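Side-chain contacts in TetR family transcriptional regulator (Streptomyces coelicolor, PDB 6SRN), which binds the furan hormone 4-(hydroxymethyl)-2-propylfuran-3-carboxylic acid and, as a TetR-family regulator, probably recognises DNA to control transcription: residues E40-R45 and S75-V80; A50-V55 and M61-V66; R87-M92 and T148-V153; Q156-R159 and Q163-A166; H186-D189 and A195-M198. All coordinates share one frame; numbering follows the deposited sequence.

Overall arrangement
Interactions 1 and 2 belong to the DNA-binding end of the chain, interactions 3, 4 and 5 to the ligand-binding end. The first two lie about 12 Å apart between centres and touch, through an R45-D54 salt bridge and through F42 and I41 against A50; interaction 2 falls within the chain between the two halves of interaction 1. Interactions 3 and 4 share helix 145-161, their centres about 17 Å apart, whereas interactions 2 and 4 are separated by about 49 Å between centres. Three contacts lie near the bound ligand: the side chains of W88, I197 and V80 are about 7, 9 and 10 Å from it respectively.

Interaction 1. Residues E40-R45 and S75-V80; sequences EIFASR and SLAIAV
With its first torsion at -75°, F42 swings its ring off helix 31-49 onto helix 73-86, CG lying opposite the carbonyl carbon and next to the backbone N, while the CG2 branch of V80 takes the equivalent place on its own residue and reaches back to the ring. L76 is turned differently: its CG stands opposite the backbone N (chi1 -177°) and presents the branch point to the phenyl group. Three residues of 75-80 therefore receive a single ring, and F42 is the one residue of 40-45 that touches them.

The ring enters with its far end foremost. CE2 of F42 comes to 3.8 Å from CA of A77, and CZ of F42 lies 4.0 Å from CB of A77. V80 CG2 stands at the ring edge, near its plane, 4.0 Å from F42 CE2. L76 CG approaches the same CE2 obliquely, at 4.1 Å. The methyl side chain of A77 is consistent with so close an approach of the ring to the backbone, although the axes of segments 40-45 and 75-80 come no nearer than 11.5 Å, at 94°.

Around this pair, F42 also packs on A50 and on L129 of helix 121-131; V80 meets L129 too, which links the DNA-binding helices to the ligand-binding part. Both segments belong to the helical DNA-binding domain of the TetR family. No hydrogen bond crosses the interface, and the four touching residues are all buried, which implies that apolar burial and shape fit hold these two segments together.

Interaction 2. Residues A50-V55 and M61-V66; sequences ASVKDV and MTKGAV
The helix-turn-helix motif predicted for residues 51-70 supplies this contact: helix 52-59 is its first helix, and helix 63-69 occupies the place of the recognition helix, the one that in this family generally enters the DNA major groove. V52 and V66 meet on the buried side of the pair, CG1 of V52 lying 4.0 Å from CG1 of V66 as the two side chains run past each other in opposite senses. V55 and V52 also face helix 73-86, where they touch L76 and K73, and this closes the motif against the rest of the domain.

Toward solvent the link is made by the aliphatic part of K63, which lies alongside the start of helix 52-59. CG of K63 is 3.7 Å from CA of K53. The next carbon, CD of K63, is 3.9 Å from CB of K53, and CE of K63 comes up to CB of V52. A turn about the third torsion (chi3 73°) bends the chain along this surface, while the K53 side chain extends away from it.

Each helix begins with a side-chain N-cap. S51 OG accepts from D54 N at 3.1 Å, with an N-H...O angle of 144°, and T62 OG1 accepts from A65 N, also at 3.1 Å but straighter, at 156°. These bonds satisfy amides of the first turns, as N-caps do. One water joins the segments at their polar margin: it accepts from K63 NZ at 3.0 Å and from K53 N at 3.0 Å.

Interaction 3. Residues R87-M92 and T148-V153; sequences RWPAAM and THLLEV
Helices 88-92 and 148-153 run almost the same way, their axes inclined by 15° and 11.1 Å apart at closest approach, and P89 and L150 stand level with each other. L150 fills the space between them and makes all the close contacts (within 4.5 Å) from its segment. With CG opposite the backbone N, chi1 of -174° carries the branch point toward helix 88-92, where the two methyls diverge to different partners.

CD2 of L150 goes to the base of W88, 3.8 Å from CB of W88, and leaves the indole itself directed elsewhere. CD1 of L150 faces P89 and M92: it is 4.1 Å from CA of P89, 4.3 Å from CG of P89, and 3.7 Å from CE of M92. The M92 chain is extended as far as SD and then bends (chi3 80°), which brings the terminal methyl round to the L150 backbone as well, CE of M92 sitting 3.7 Å from O of L150. SD of M92 follows at 4.0 Å from CD1 of L150, and the two side chains pass each other in opposite directions. No hydrogen bond crosses; the join is one of van der Waals contacts, mostly apolar, with M92 CE also resting near the L150 carbonyl oxygen.

M109 of helix 102-119 is touched by W88, M92 and L150 alike. The W88 indole meets the ring of W147, a residue of the hormone pocket. The arrangement is a near-parallel helix packing inside the all-helical ligand-binding domain of a TetR-family regulator, second-shell to the pocket.

Interaction 4. Residues Q156-R159 and Q163-A166; sequences QDAR and QLRA
The carbonyl oxygen of A158 is gripped by two successive amides of the chain that follows: Q163 N at 2.9 Å, with an N-H...O angle of 149°, and L164 N at 3.4 Å, a weak bond. A water lies within hydrogen-bonding reach of two further carbonyl oxygens, 2.8 Å from R159 O and 2.6 Å from L164 O.

L164 folds back over the last turn. Its CD1 is 4.1 Å from CB of A158, and its CD2 is 3.9 Å from CB of R159; chi1 of -150° puts CG opposite the backbone N. The Q163 donor lies five positions after its acceptor, the spacing of the six-to-one bond of a Schellman motif, consistent with that kind of ending for helix 145-161. In the loop that leads on to helix 170-192, R165 forms a salt bridge with E206 of the second subunit and a cation-pi contact with F210 of that chain.

The Q163 amide lies beside A158, OE1 of Q163 being 3.9 Å from CB of A158, but its polar ends pair with T101 and L103. Within the helix, R159 NH2 donates to Q156 OE1 at 3.0 Å, in the carbonyl plane and on a lone pair, while the acceptor sits 26° out of the guanidinium plane.

Interaction 5. Residues H186-D189 and A195-M198; sequences HVSD and ADIM
The carboxylate of D196 is the flat group at the junction, met at one oxygen by S188: OG of S188 donates to OD1 of D196 at 2.7 Å, approaching on the syn side but 30° out of the carboxylate plane. The other oxygen, OD2, forms a salt bridge with R200, so each carboxylate oxygen has a partner. S188 OG stands opposite its backbone N (chi1 -177°) and points across to the turn, where it lies 3.6 Å from CB of I197. The 3.4 Å separation of S188 OG from I197 N is badly angled and is no hydrogen bond.

D196 occupies the N-cap position of helix 197-212, and its side chain makes no capping bond. A backbone hydrogen bond between S188 and R194 also joins the end of helix 170-192 to this turn. The same helix lies at the subunit interface, where the H186 ring meets F182 of its own chain and F182 of the second subunit.

I197 packs beside M184 and Q185 of helix 170-192 and on R118 of helix 102-119, and Q185 belongs to the hormone pocket. The contact thus forms the corner where helix 170-192 turns into helix 197-212, with helix 102-119 against it.

Interaction 1. Residues E40-R45 and S75-V80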
# COMPACT_ATOMS: atom_id res chain seq x y z
N GLU A 40 -16.72 -13.08 -0.90
CA GLU A 40 -17.66 -12.06 -0.50
C GLU A 40 -17.54 -11.81 0.99
O GLU A 40 -17.51 -10.66 1.43
CB GLU A 40 -19.10 -12.47 -0.87
CG GLU A 40 -19.35 -12.45 -2.38
CD GLU A 40 -20.60 -13.20 -2.83
OE1 GLU A 40 -21.38 -13.64 -1.97
OE2 GLU A 40 -20.82 -13.33 -4.07
N ILE A 41 -17.49 -12.87 1.78
CA ILE A 41 -17.43 -12.73 3.24
C ILE A 41 -16.08 -12.17 3.74
O ILE A 41 -16.03 -11.31 4.62
CB ILE A 41 -17.84 -14.06 3.92
CG1 ILE A 41 -19.32 -14.27 3.64
CG2 ILE A 41 -17.53 -14.05 5.42
CD1 ILE A 41 -19.82 -15.63 3.93
N PHE A 42 -15.00 -12.67 3.18
CA PHE A 42 -13.69 -12.15 3.57
C PHE A 42 -13.58 -10.67 3.19
O PHE A 42 -12.99 -9.88 3.92
CB PHE A 42 -12.55 -12.89 2.90
CG PHE A 42 -12.25 -14.27 3.45
CD1 PHE A 42 -12.12 -14.52 4.80
CD2 PHE A 42 -11.97 -15.31 2.55
CE1 PHE A 42 -11.77 -15.80 5.24
CE2 PHE A 42 -11.60 -16.58 2.97
CZ PHE A 42 -11.54 -16.81 4.32
N ALA A 43 -14.07 -10.31 2.00
CA ALA A 43 -13.97 -8.89 1.58
C ALA A 43 -14.73 -7.94 2.50
O ALA A 43 -14.27 -6.84 2.80
CB ALA A 43 -14.43 -8.75 0.14
N SER A 44 -15.86 -8.42 3.01
CA SER A 44 -16.70 -7.57 3.80
C SER A 44 -16.33 -7.59 5.27
O SER A 44 -16.46 -6.55 5.92
CB SER A 44 -18.18 -7.89 3.53
OG SER A 44 -18.53 -9.16 3.91
N ARG A 45 -15.82 -8.73 5.76
CA ARG A 45 -15.60 -8.95 7.19
C ARG A 45 -14.17 -9.14 7.63
O ARG A 45 -13.89 -9.07 8.84
CB ARG A 45 -16.39 -10.17 7.67
CG ARG A 45 -17.86 -10.04 7.37
CD ARG A 45 -18.71 -11.21 7.85
NE ARG A 45 -20.01 -11.15 7.20
CZ ARG A 45 -20.92 -12.13 7.19
NH1 ARG A 45 -20.68 -13.26 7.81
NH2 ARG A 45 -22.07 -11.94 6.55
N SER A 75 -6.94 -22.72 4.87
CA SER A 75 -6.80 -23.22 3.51
C SER A 75 -7.79 -22.50 2.59
O SER A 75 -7.53 -22.29 1.43
CB SER A 75 -6.98 -24.75 3.49
OG SER A 75 -8.29 -25.09 3.79
N LEU A 76 -8.93 -22.08 3.11
CA LEU A 76 -9.88 -21.31 2.31
C LEU A 76 -9.33 -19.93 1.97
O LEU A 76 -9.35 -19.52 0.82
CB LEU A 76 -11.21 -21.24 3.11
CG LEU A 76 -12.39 -20.55 2.45
CD1 LEU A 76 -12.83 -21.16 1.14
CD2 LEU A 76 -13.56 -20.51 3.44
N ALA A 77 -8.74 -19.28 2.97
CA ALA A 77 -8.07 -18.01 2.75
C ALA A 77 -6.91 -18.12 1.73
O ALA A 77 -6.75 -17.30 0.85
CB ALA A 77 -7.63 -17.39 4.07
N ILE A 78 -6.08 -19.16 1.89
CA ILE A 78 -5.03 -19.40 0.93
C ILE A 78 -5.61 -19.54 -0.48
O ILE A 78 -5.08 -18.97 -1.42
CB ILE A 78 -4.21 -20.66 1.30
CG1 ILE A 78 -3.42 -20.37 2.58
CG2 ILE A 78 -3.30 -21.05 0.15
CD1 ILE A 78 -2.79 -21.61 3.17
N ALA A 79 -6.67 -20.34 -0.65
CA ALA A 79 -7.20 -20.55 -1.99
C ALA A 79 -7.70 -19.24 -2.64
O ALA A 79 -7.55 -19.04 -3.81
CB ALA A 79 -8.30 -21.59 -1.96
N VAL A 80 -8.34 -18.39 -1.84
CA VAL A 80 -8.82 -17.10 -2.32
C VAL A 80 -7.64 -16.25 -2.79
O VAL A 80 -7.64 -15.73 -3.89
CB VAL A 80 -9.62 -16.36 -1.22
CG1 VAL A 80 -9.88 -14.90 -1.62
CG2 VAL A 80 -10.93 -17.09 -0.97

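Interaction 2. Residues A50-V55 and M61-V66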
# COMPACT_ATOMS: atom_id res chain seq x y z
N ALA A 50 -14.76 -13.51 9.38
CA ALA A 50 -15.31 -14.53 8.53
C ALA A 50 -15.35 -15.85 9.31
O ALA A 50 -14.53 -16.07 10.19
CB ALA A 50 -14.43 -14.70 7.30
N SER A 51 -16.27 -16.72 8.98
CA SER A 51 -16.24 -18.10 9.51
C SER A 51 -16.63 -19.08 8.42
O SER A 51 -17.41 -18.73 7.51
CB SER A 51 -17.19 -18.28 10.72
OG SER A 51 -18.56 -18.15 10.33
N VAL A 52 -16.16 -20.31 8.54
CA VAL A 52 -16.58 -21.37 7.63
C VAL A 52 -18.08 -21.62 7.76
O VAL A 52 -18.76 -21.83 6.75
CB VAL A 52 -15.78 -22.66 7.82
CG1 VAL A 52 -16.28 -23.75 6.89
CG2 VAL A 52 -14.31 -22.41 7.50
N LYS A 53 -18.60 -21.49 8.97
CA LYS A 53 -20.05 -21.63 9.16
C LYS A 53 -20.81 -20.66 8.26
O LYS A 53 -21.80 -21.02 7.63
CB LYS A 53 -20.42 -21.39 10.62
CG LYS A 53 -21.91 -21.40 10.90
CD LYS A 53 -22.22 -21.08 12.35
CE LYS A 53 -23.70 -20.79 12.52
NZ LYS A 53 -24.11 -20.65 13.95
N ASP A 54 -20.33 -19.42 8.17
CA ASP A 54 -21.06 -18.41 7.43
C ASP A 54 -20.89 -18.60 5.92
O ASP A 54 -21.83 -18.37 5.18
CB ASP A 54 -20.65 -17.03 7.88
CG ASP A 54 -21.30 -16.63 9.21
OD1 ASP A 54 -22.23 -17.33 9.70
OD2 ASP A 54 -20.84 -15.63 9.76
N VAL A 55 -19.71 -19.05 5.50
CA VAL A 55 -19.49 -19.42 4.10
C VAL A 55 -20.41 -20.57 3.66
O VAL A 55 -21.05 -20.50 2.62
CB VAL A 55 -18.01 -19.78 3.87
CG1 VAL A 55 -17.82 -20.30 2.44
CG2 VAL A 55 -17.11 -18.56 4.14
N MET A 61 -24.50 -25.06 1.75
CA MET A 61 -24.10 -26.42 2.07
C MET A 61 -23.71 -26.55 3.54
O MET A 61 -23.68 -25.57 4.27
CB MET A 61 -23.06 -26.88 1.03
CG MET A 61 -21.77 -26.13 1.02
SD MET A 61 -20.88 -26.27 -0.55
CE MET A 61 -20.39 -28.00 -0.43
N THR A 62 -23.56 -27.78 4.04
CA THR A 62 -23.12 -27.99 5.43
C THR A 62 -21.64 -27.65 5.57
O THR A 62 -20.89 -27.70 4.60
CB THR A 62 -23.28 -29.45 5.89
OG1 THR A 62 -22.46 -30.29 5.06
CG2 THR A 62 -24.76 -29.88 5.83
N LYS A 63 -21.22 -27.34 6.79
CA LYS A 63 -19.78 -27.09 7.05
C LYS A 63 -18.95 -28.31 6.64
O LYS A 63 -17.87 -28.15 6.07
CB LYS A 63 -19.48 -26.76 8.51
CG LYS A 63 -19.87 -25.37 9.00
CD LYS A 63 -19.44 -25.14 10.46
CE LYS A 63 -17.93 -24.92 10.63
NZ LYS A 63 -17.48 -24.63 12.03
N GLY A 64 -19.41 -29.50 7.02
CA GLY A 64 -18.67 -30.74 6.67
C GLY A 64 -18.47 -30.91 5.18
O GLY A 64 -17.39 -31.28 4.71
N ALA A 65 -19.48 -30.56 4.40
CA ALA A 65 -19.32 -30.57 2.95
C ALA A 65 -18.31 -29.51 2.42
O ALA A 65 -17.50 -29.76 1.51
CB ALA A 65 -20.68 -30.42 2.29
N VAL A 66 -18.33 -28.29 2.99
CA VAL A 66 -17.32 -27.31 2.66
C VAL A 66 -15.89 -27.76 3.00
O VAL A 66 -14.94 -27.53 2.23
CB VAL A 66 -17.59 -25.94 3.32
CG1 VAL A 66 -16.49 -24.93 3.06
CG2 VAL A 66 -18.89 -25.35 2.84
O HOH W 1 -17.15 -21.70 11.55

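Interaction 3. Residues R87-M92 and T148-V153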
# COMPACT_ATOMS: atom_id res chain seq x y z
N ARG A 87 -5.28 -16.12 -11.85
CA ARG A 87 -6.07 -15.74 -12.97
C ARG A 87 -5.41 -14.86 -14.07
O ARG A 87 -5.85 -14.80 -15.19
CB ARG A 87 -7.37 -15.12 -12.45
CG ARG A 87 -7.22 -13.88 -11.58
CD ARG A 87 -8.58 -13.31 -11.24
NE ARG A 87 -9.44 -14.26 -10.56
CZ ARG A 87 -10.69 -13.98 -10.20
NH1 ARG A 87 -11.17 -12.76 -10.42
NH2 ARG A 87 -11.42 -14.90 -9.63
N TRP A 88 -4.30 -14.24 -13.75
CA TRP A 88 -3.75 -13.16 -14.58
C TRP A 88 -2.90 -13.56 -15.77
O TRP A 88 -2.97 -12.93 -16.82
CB TRP A 88 -3.09 -12.09 -13.66
CG TRP A 88 -4.16 -11.42 -12.89
CD1 TRP A 88 -4.47 -11.62 -11.58
CD2 TRP A 88 -5.10 -10.47 -13.38
NE1 TRP A 88 -5.57 -10.86 -11.22
CE2 TRP A 88 -5.99 -10.14 -12.30
CE3 TRP A 88 -5.31 -9.87 -14.63
CZ2 TRP A 88 -7.06 -9.29 -12.46
CZ3 TRP A 88 -6.36 -9.00 -14.78
CH2 TRP A 88 -7.22 -8.69 -13.68
N PRO A 89 -2.12 -14.65 -15.65
CA PRO A 89 -1.40 -15.14 -16.84
C PRO A 89 -2.30 -15.37 -18.06
O PRO A 89 -1.93 -14.97 -19.17
CB PRO A 89 -0.74 -16.44 -16.34
CG PRO A 89 -0.49 -16.14 -14.88
CD PRO A 89 -1.71 -15.38 -14.43
N ALA A 90 -3.47 -15.98 -17.86
CA ALA A 90 -4.42 -16.20 -18.96
C ALA A 90 -4.91 -14.89 -19.59
O ALA A 90 -5.08 -14.82 -20.81
CB ALA A 90 -5.59 -17.05 -18.50
N ALA A 91 -5.09 -13.88 -18.74
CA ALA A 91 -5.52 -12.55 -19.21
C ALA A 91 -4.43 -11.96 -20.08
O ALA A 91 -4.68 -11.37 -21.13
CB ALA A 91 -5.82 -11.64 -18.03
N MET A 92 -3.18 -12.13 -19.66
CA MET A 92 -2.08 -11.58 -20.45
C MET A 92 -1.96 -12.25 -21.80
O MET A 92 -1.70 -11.59 -22.79
CB MET A 92 -0.74 -11.60 -19.70
CG MET A 92 0.19 -10.49 -20.20
SD MET A 92 1.56 -10.14 -19.07
CE MET A 92 2.51 -11.51 -19.61
N THR A 148 4.97 -8.88 -10.23
CA THR A 148 6.26 -8.39 -10.67
C THR A 148 6.85 -9.29 -11.75
O THR A 148 7.27 -8.78 -12.79
CB THR A 148 7.19 -8.14 -9.48
OG1 THR A 148 6.56 -7.24 -8.56
CG2 THR A 148 8.52 -7.52 -9.96
N HIS A 149 6.84 -10.59 -11.49
CA HIS A 149 7.35 -11.58 -12.45
C HIS A 149 6.54 -11.59 -13.73
O HIS A 149 7.09 -11.68 -14.85
CB HIS A 149 7.39 -12.96 -11.81
CG HIS A 149 8.64 -13.20 -11.03
ND1 HIS A 149 8.65 -13.78 -9.78
CD2 HIS A 149 9.93 -12.93 -11.33
CE1 HIS A 149 9.91 -13.87 -9.36
NE2 HIS A 149 10.70 -13.34 -10.27
N LEU A 150 5.23 -11.46 -13.58
CA LEU A 150 4.35 -11.44 -14.73
C LEU A 150 4.65 -10.28 -15.68
O LEU A 150 4.81 -10.48 -16.88
CB LEU A 150 2.88 -11.45 -14.28
CG LEU A 150 1.82 -11.56 -15.37
CD1 LEU A 150 1.95 -12.85 -16.17
CD2 LEU A 150 0.45 -11.48 -14.74
N LEU A 151 4.81 -9.08 -15.15
CA LEU A 151 4.99 -7.87 -15.98
C LEU A 151 6.42 -7.71 -16.51
O LEU A 151 6.68 -7.06 -17.51
CB LEU A 151 4.63 -6.61 -15.18
CG LEU A 151 3.16 -6.50 -14.75
CD1 LEU A 151 2.91 -5.15 -14.10
CD2 LEU A 151 2.21 -6.72 -15.91
N GLU A 152 7.38 -8.28 -15.81
CA GLU A 152 8.76 -8.16 -16.24
C GLU A 152 8.99 -8.66 -17.69
O GLU A 152 9.81 -8.12 -18.42
CB GLU A 152 9.61 -8.98 -15.26
CG GLU A 152 10.97 -8.46 -14.99
CD GLU A 152 11.64 -9.27 -13.87
OE1 GLU A 152 11.13 -10.36 -13.44
OE2 GLU A 152 12.64 -8.78 -13.37
N VAL A 153 8.29 -9.73 -18.07
CA VAL A 153 8.44 -10.35 -19.37
C VAL A 153 8.11 -9.39 -20.52
O VAL A 153 8.99 -9.11 -21.37
CB VAL A 153 7.64 -11.65 -19.49
CG1 VAL A 153 7.74 -12.24 -20.90
CG2 VAL A 153 8.15 -12.66 -18.48

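Interaction 4. Residues Q156-R159 and Q163-A166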
# COMPACT_ATOMS: atom_id res chain seq x y z
N GLN A 156 10.64 -6.61 -20.62
CA GLN A 156 11.89 -7.02 -21.31
C GLN A 156 11.74 -6.91 -22.80
O GLN A 156 12.64 -6.45 -23.48
CB GLN A 156 12.32 -8.42 -20.94
CG GLN A 156 13.61 -8.86 -21.60
CD GLN A 156 14.78 -7.94 -21.27
OE1 GLN A 156 14.91 -7.47 -20.13
NE2 GLN A 156 15.64 -7.68 -22.27
N ASP A 157 10.61 -7.38 -23.32
CA ASP A 157 10.36 -7.27 -24.75
C ASP A 157 10.33 -5.81 -25.19
O ASP A 157 10.78 -5.45 -26.28
CB ASP A 157 9.05 -7.95 -25.13
CG ASP A 157 9.13 -9.48 -25.07
OD1 ASP A 157 10.23 -10.07 -24.95
OD2 ASP A 157 8.06 -10.09 -25.11
N ALA A 158 9.71 -4.96 -24.36
CA ALA A 158 9.62 -3.54 -24.67
C ALA A 158 11.01 -2.95 -24.78
O ALA A 158 11.29 -2.17 -25.69
CB ALA A 158 8.83 -2.79 -23.58
N ARG A 159 11.89 -3.32 -23.84
CA ARG A 159 13.28 -2.85 -23.90
C ARG A 159 13.96 -3.28 -25.20
O ARG A 159 14.53 -2.46 -25.90
CB ARG A 159 14.11 -3.32 -22.71
CG ARG A 159 15.59 -2.94 -22.90
CD ARG A 159 16.50 -3.00 -21.70
NE ARG A 159 16.62 -4.34 -21.14
CZ ARG A 159 17.40 -4.65 -20.09
NH1 ARG A 159 18.14 -3.71 -19.48
NH2 ARG A 159 17.43 -5.90 -19.65
N GLN A 163 10.97 0.18 -27.29
CA GLN A 163 9.77 0.88 -26.87
C GLN A 163 9.98 1.61 -25.54
O GLN A 163 9.28 2.58 -25.20
CB GLN A 163 8.66 -0.19 -26.76
CG GLN A 163 7.30 0.38 -26.51
CD GLN A 163 6.19 -0.65 -26.68
OE1 GLN A 163 6.32 -1.85 -26.37
NE2 GLN A 163 5.07 -0.17 -27.18
N LEU A 164 10.94 1.11 -24.78
CA LEU A 164 11.14 1.55 -23.40
C LEU A 164 12.26 2.59 -23.43
O LEU A 164 13.28 2.43 -24.14
CB LEU A 164 11.48 0.33 -22.56
CG LEU A 164 11.15 0.20 -21.09
CD1 LEU A 164 9.64 0.22 -20.92
CD2 LEU A 164 11.74 -1.08 -20.56
N ARG A 165 12.09 3.71 -22.74
CA ARG A 165 13.11 4.76 -22.65
C ARG A 165 14.49 4.21 -22.25
O ARG A 165 14.61 3.32 -21.40
CB ARG A 165 12.68 5.91 -21.70
CG ARG A 165 13.75 6.96 -21.36
CD ARG A 165 13.19 8.18 -20.62
NE ARG A 165 12.57 7.79 -19.35
CZ ARG A 165 13.14 7.82 -18.14
NH1 ARG A 165 14.40 8.21 -17.93
NH2 ARG A 165 12.46 7.43 -17.09
N ALA A 166 15.52 4.77 -22.89
CA ALA A 166 16.89 4.34 -22.68
C ALA A 166 17.26 4.45 -21.23
O ALA A 166 17.00 5.46 -20.56
CB ALA A 166 17.86 5.15 -23.53
O HOH W 2 13.76 0.25 -25.47

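Interaction 5. Residues H186-D189 and A195-M198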
# COMPACT_ATOMS: atom_id res chain seq x y z
N HIS A 186 -4.82 0.64 -2.88
CA HIS A 186 -4.97 0.59 -1.44
C HIS A 186 -5.50 1.89 -0.89
O HIS A 186 -6.40 1.90 -0.06
CB HIS A 186 -3.65 0.22 -0.80
CG HIS A 186 -3.79 -0.17 0.61
ND1 HIS A 186 -4.24 -1.42 0.99
CD2 HIS A 186 -3.54 0.51 1.75
CE1 HIS A 186 -4.27 -1.46 2.31
NE2 HIS A 186 -3.81 -0.33 2.79
N VAL A 187 -4.94 3.01 -1.37
CA VAL A 187 -5.45 4.28 -0.94
C VAL A 187 -6.92 4.43 -1.33
O VAL A 187 -7.73 4.91 -0.54
CB VAL A 187 -4.62 5.47 -1.54
CG1 VAL A 187 -5.33 6.82 -1.35
CG2 VAL A 187 -3.19 5.49 -1.01
N SER A 188 -7.24 4.05 -2.56
CA SER A 188 -8.60 4.11 -3.04
C SER A 188 -9.54 3.25 -2.20
O SER A 188 -10.65 3.68 -1.86
CB SER A 188 -8.65 3.71 -4.51
OG SER A 188 -9.96 3.81 -5.06
N ASP A 189 -9.11 2.06 -1.80
CA ASP A 189 -9.90 1.22 -0.95
C ASP A 189 -10.09 1.88 0.41
O ASP A 189 -11.21 1.97 0.92
CB ASP A 189 -9.19 -0.14 -0.76
CG ASP A 189 -9.62 -0.90 0.51
OD1 ASP A 189 -9.11 -0.70 1.66
OD2 ASP A 189 -10.47 -1.71 0.33
N ALA A 195 -14.17 3.37 -5.08
CA ALA A 195 -15.17 3.96 -5.98
C ALA A 195 -14.49 4.83 -7.08
O ALA A 195 -14.96 4.91 -8.20
CB ALA A 195 -16.13 4.81 -5.19
N ASP A 196 -13.39 5.47 -6.71
CA ASP A 196 -12.67 6.41 -7.57
C ASP A 196 -11.41 5.76 -8.17
O ASP A 196 -10.56 6.45 -8.73
CB ASP A 196 -12.22 7.67 -6.80
CG ASP A 196 -11.16 7.40 -5.72
OD1 ASP A 196 -11.11 6.25 -5.21
OD2 ASP A 196 -10.45 8.36 -5.30
N ILE A 197 -11.29 4.44 -8.13
CA ILE A 197 -10.05 3.78 -8.52
C ILE A 197 -9.64 4.08 -9.95
O ILE A 197 -8.44 4.25 -10.24
CB ILE A 197 -10.11 2.25 -8.25
CG1 ILE A 197 -8.74 1.64 -8.43
CG2 ILE A 197 -11.14 1.55 -9.10
CD1 ILE A 197 -8.64 0.21 -7.99
N MET A 198 -10.60 4.15 -10.87
CA MET A 198 -10.20 4.33 -12.27
C MET A 198 -9.56 5.71 -12.52
O MET A 198 -8.57 5.80 -13.28
CB MET A 198 -11.38 4.07 -13.23
CG MET A 198 -12.00 2.68 -13.08
SD MET A 198 -10.88 1.27 -13.14
CE MET A 198 -10.29 1.28 -14.80